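Local coordinates for putative lipoprotein (Bacteroides ovatus, PDB 3OQQ) that is of unknown function but binds calcium ions and is probably a lipoprotein exposed outside the cell, at residues A210-K215 with V235-K240. Residues are numbered along the deposited sequence; the frame is centred on the assembly and turned at random.
Sequences ASLILK and VKVENK
Leu-212 reaches from strand 205-215 to the backbone of strand 234-242. Its CB begins the approach, and CG, turned anti to the carbonyl carbon (chi1 -77°), lies 4.2 Å from CG2 of Val-237. From there CD1 goes deepest, resting 3.5 Å from Val-237 O and 3.7 Å from Glu-238 CA. Leucine, branched at CG and one carbon longer than valine, suits this place because one methyl can meet main chain while the branch point meets a neighbouring methyl; the side chain also touches Ala-255 and Leu-257 of strand 253-263. The two strands belong to different sheets, whose facing side chains meet here in an arrangement consistent with a beta-sandwich: 205-215 pairs with 221-230 and 298-307, whereas 234-242 is an outermost strand of a six-stranded antiparallel sheet. Their segments run nearly parallel, 22° apart, and approach to 7.0 Å between axes. Ala-210 suits so close an approach, since its lone methyl fills little depth: CB sits 4.0 Å from Val-235 CG1 and 4.2 Å from Val-237 CG2. The beta-branched Val-237, compact and at home in a strand, presents both methyls to Ala-210 O, CG1 and CG2 each 3.7 Å away. Beyond Leu-212, polar chemistry takes over at the partly exposed Asn-239, whose ND2 donates to Leu-224 O on strand 221-230 and whose OD1 accepts from Asn-241 N.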
ATOM      1  N   ALA A 210       1.694 -16.722   4.216  1.00 21.47           N
ATOM      2  CA  ALA A 210       0.793 -15.737   4.817  1.00 19.60           C
ATOM      3  C   ALA A 210       0.941 -15.778   6.324  1.00 22.33           C
ATOM      4  O   ALA A 210       0.935 -16.866   6.894  1.00 20.73           O
ATOM      5  CB  ALA A 210      -0.647 -16.008   4.397  1.00 20.16           C
ATOM      6  N   SER A 211       1.102 -14.595   6.956  1.00 19.09           N
ATOM      7  CA  SER A 211       1.285 -14.441   8.407  1.00 17.90           C
ATOM      8  C   SER A 211       0.425 -13.358   9.005  1.00 20.52           C
ATOM      9  O   SER A 211       0.185 -12.309   8.391  1.00 19.14           O
ATOM     10  CB  SER A 211       2.743 -14.100   8.741  1.00 21.49           C
ATOM     11  OG  SER A 211       3.685 -14.899   8.046  1.00 27.03           O
ATOM     12  N   LEU A 212      -0.038 -13.625  10.220  1.00 17.59           N
ATOM     13  CA  LEU A 212      -0.737 -12.687  11.099  1.00 16.10           C
ATOM     14  C   LEU A 212       0.250 -12.370  12.171  1.00 22.02           C
ATOM     15  O   LEU A 212       0.845 -13.297  12.736  1.00 23.95           O
ATOM     16  CB  LEU A 212      -2.016 -13.289  11.660  1.00 15.26           C
ATOM     17  CG  LEU A 212      -3.184 -13.330  10.676  1.00 19.35           C
ATOM     18  CD1 LEU A 212      -4.322 -14.192  11.228  1.00 18.34           C
ATOM     19  CD2 LEU A 212      -3.640 -11.908  10.316  1.00 19.04           C
ATOM     20  N   ILE A 213       0.520 -11.090  12.388  1.00 17.87           N
ATOM     21  CA  ILE A 213       1.596 -10.622  13.272  1.00 17.59           C
ATOM     22  C   ILE A 213       1.155  -9.395  14.058  1.00 23.46           C
ATOM     23  O   ILE A 213       0.368  -8.600  13.547  1.00 24.12           O
ATOM     24  CB  ILE A 213       2.864 -10.245  12.373  1.00 19.86           C
ATOM     25  CG1 ILE A 213       3.443 -11.406  11.562  1.00 19.63           C
ATOM     26  CG2 ILE A 213       4.006  -9.551  13.155  1.00 20.23           C
ATOM     27  CD1 ILE A 213       4.318 -10.902  10.396  1.00 22.22           C
ATOM     28  N   LEU A 214       1.711  -9.212  15.271  1.00 21.61           N
ATOM     29  CA  LEU A 214       1.578  -7.993  16.082  1.00 21.19           C
ATOM     30  C   LEU A 214       2.881  -7.229  15.898  1.00 24.64           C
ATOM     31  O   LEU A 214       3.955  -7.733  16.255  1.00 21.87           O
ATOM     32  CB  LEU A 214       1.252  -8.275  17.560  1.00 21.24           C
ATOM     33  CG  LEU A 214      -0.144  -8.860  17.836  1.00 24.06           C
ATOM     34  CD1 LEU A 214      -0.393  -8.943  19.355  1.00 24.63           C
ATOM     35  CD2 LEU A 214      -1.271  -8.015  17.151  1.00 21.78           C
ATOM     36  N   LYS A 215       2.798  -6.074  15.218  1.00 22.93           N
ATOM     37  CA  LYS A 215       3.952  -5.258  14.854  1.00 24.53           C
ATOM     38  C   LYS A 215       4.280  -4.200  15.935  1.00 30.58           C
ATOM     39  O   LYS A 215       3.631  -3.162  16.013  1.00 32.37           O
ATOM     40  CB  LYS A 215       3.710  -4.606  13.480  1.00 26.02           C
ATOM     41  CG  LYS A 215       4.824  -3.669  12.998  1.00 34.92           C
ATOM     42  CD  LYS A 215       4.205  -2.500  12.205  1.00 35.14           C
ATOM     43  CE  LYS A 215       5.205  -1.430  11.843  1.00 42.43           C
ATOM     44  NZ  LYS A 215       4.558  -0.313  11.097  1.00 49.12           N
ATOM     45  N   VAL A 235      -5.127 -19.794   0.664  1.00 20.73           N
ATOM     46  CA  VAL A 235      -4.383 -19.940   1.896  1.00 20.16           C
ATOM     47  C   VAL A 235      -5.137 -19.103   2.905  1.00 25.91           C
ATOM     48  O   VAL A 235      -5.342 -17.914   2.686  1.00 24.87           O
ATOM     49  CB  VAL A 235      -2.894 -19.487   1.700  1.00 23.45           C
ATOM     50  CG1 VAL A 235      -2.136 -19.467   3.020  1.00 23.45           C
ATOM     51  CG2 VAL A 235      -2.187 -20.385   0.697  1.00 23.13           C
ATOM     52  N   LYS A 236      -5.621 -19.738   3.967  1.00 23.62           N
ATOM     53  CA  LYS A 236      -6.326 -19.052   5.039  1.00 22.49           C
ATOM     54  C   LYS A 236      -5.553 -19.287   6.330  1.00 27.04           C
ATOM     55  O   LYS A 236      -5.322 -20.439   6.676  1.00 25.80           O
ATOM     56  CB  LYS A 236      -7.777 -19.560   5.133  1.00 24.61           C
ATOM     57  CG  LYS A 236      -8.629 -18.894   6.216  1.00 34.50           C
ATOM     58  CD  LYS A 236     -10.102 -19.170   5.964  1.00 43.64           C
ATOM     59  CE  LYS A 236     -10.858 -19.512   7.218  1.00 64.65           C
ATOM     60  NZ  LYS A 236     -10.622 -20.918   7.654  1.00 78.40           N
ATOM     61  N   VAL A 237      -5.086 -18.210   6.996  1.00 24.38           N
ATOM     62  CA  VAL A 237      -4.404 -18.345   8.287  1.00 25.18           C
ATOM     63  C   VAL A 237      -5.207 -17.517   9.312  1.00 27.56           C
ATOM     64  O   VAL A 237      -5.728 -16.442   8.988  1.00 26.81           O
ATOM     65  CB  VAL A 237      -2.868 -18.061   8.314  1.00 28.43           C
ATOM     66  CG1 VAL A 237      -2.122 -18.972   7.349  1.00 28.80           C
ATOM     67  CG2 VAL A 237      -2.527 -16.614   8.062  1.00 27.10           C
ATOM     68  N   GLU A 238      -5.397 -18.076  10.496  1.00 21.88           N
ATOM     69  CA  GLU A 238      -6.202 -17.393  11.497  1.00 21.49           C
ATOM     70  C   GLU A 238      -5.750 -17.675  12.930  1.00 25.43           C
ATOM     71  O   GLU A 238      -5.230 -18.755  13.248  1.00 22.82           O
ATOM     72  CB  GLU A 238      -7.693 -17.783  11.354  1.00 22.54           C
ATOM     73  CG  GLU A 238      -7.965 -19.279  11.380  1.00 30.70           C
ATOM     74  CD  GLU A 238      -9.414 -19.717  11.408  1.00 41.59           C
ATOM     75  OE1 GLU A 238     -10.157 -19.364  10.469  1.00 44.79           O
ATOM     76  OE2 GLU A 238      -9.790 -20.479  12.327  1.00 55.91           O
ATOM     77  N   ASN A 239      -6.017 -16.708  13.795  1.00 22.77           N
ATOM     78  CA  ASN A 239      -5.850 -16.846  15.233  1.00 23.93           C
ATOM     79  C   ASN A 239      -7.074 -16.190  15.807  1.00 27.40           C
ATOM     80  O   ASN A 239      -7.217 -14.974  15.701  1.00 24.65           O
ATOM     81  CB  ASN A 239      -4.543 -16.240  15.742  1.00 23.97           C
ATOM     82  CG  ASN A 239      -4.305 -16.421  17.225  1.00 27.82           C
ATOM     83  OD1 ASN A 239      -5.240 -16.533  18.033  1.00 19.46           O
ATOM     84  ND2 ASN A 239      -3.037 -16.452  17.625  1.00 16.77           N
ATOM     85  N   LYS A 240      -7.989 -17.000  16.338  1.00 25.02           N
ATOM     86  CA  LYS A 240      -9.261 -16.512  16.861  1.00 25.51           C
ATOM     87  C   LYS A 240      -9.271 -16.429  18.400  1.00 28.44           C
ATOM     88  O   LYS A 240     -10.344 -16.346  19.009  1.00 28.48           O
ATOM     89  CB  LYS A 240     -10.398 -17.398  16.343  1.00 28.59           C
ATOM     90  CG  LYS A 240     -10.569 -17.273  14.820  1.00 34.93           C
ATOM     91  CD  LYS A 240     -11.616 -18.243  14.304  1.00 44.07           C
ATOM     92  CE  LYS A 240     -12.782 -17.526  13.679  1.00 52.45           C
ATOM     93  NZ  LYS A 240     -13.538 -18.429  12.762  1.00 67.79           N
TER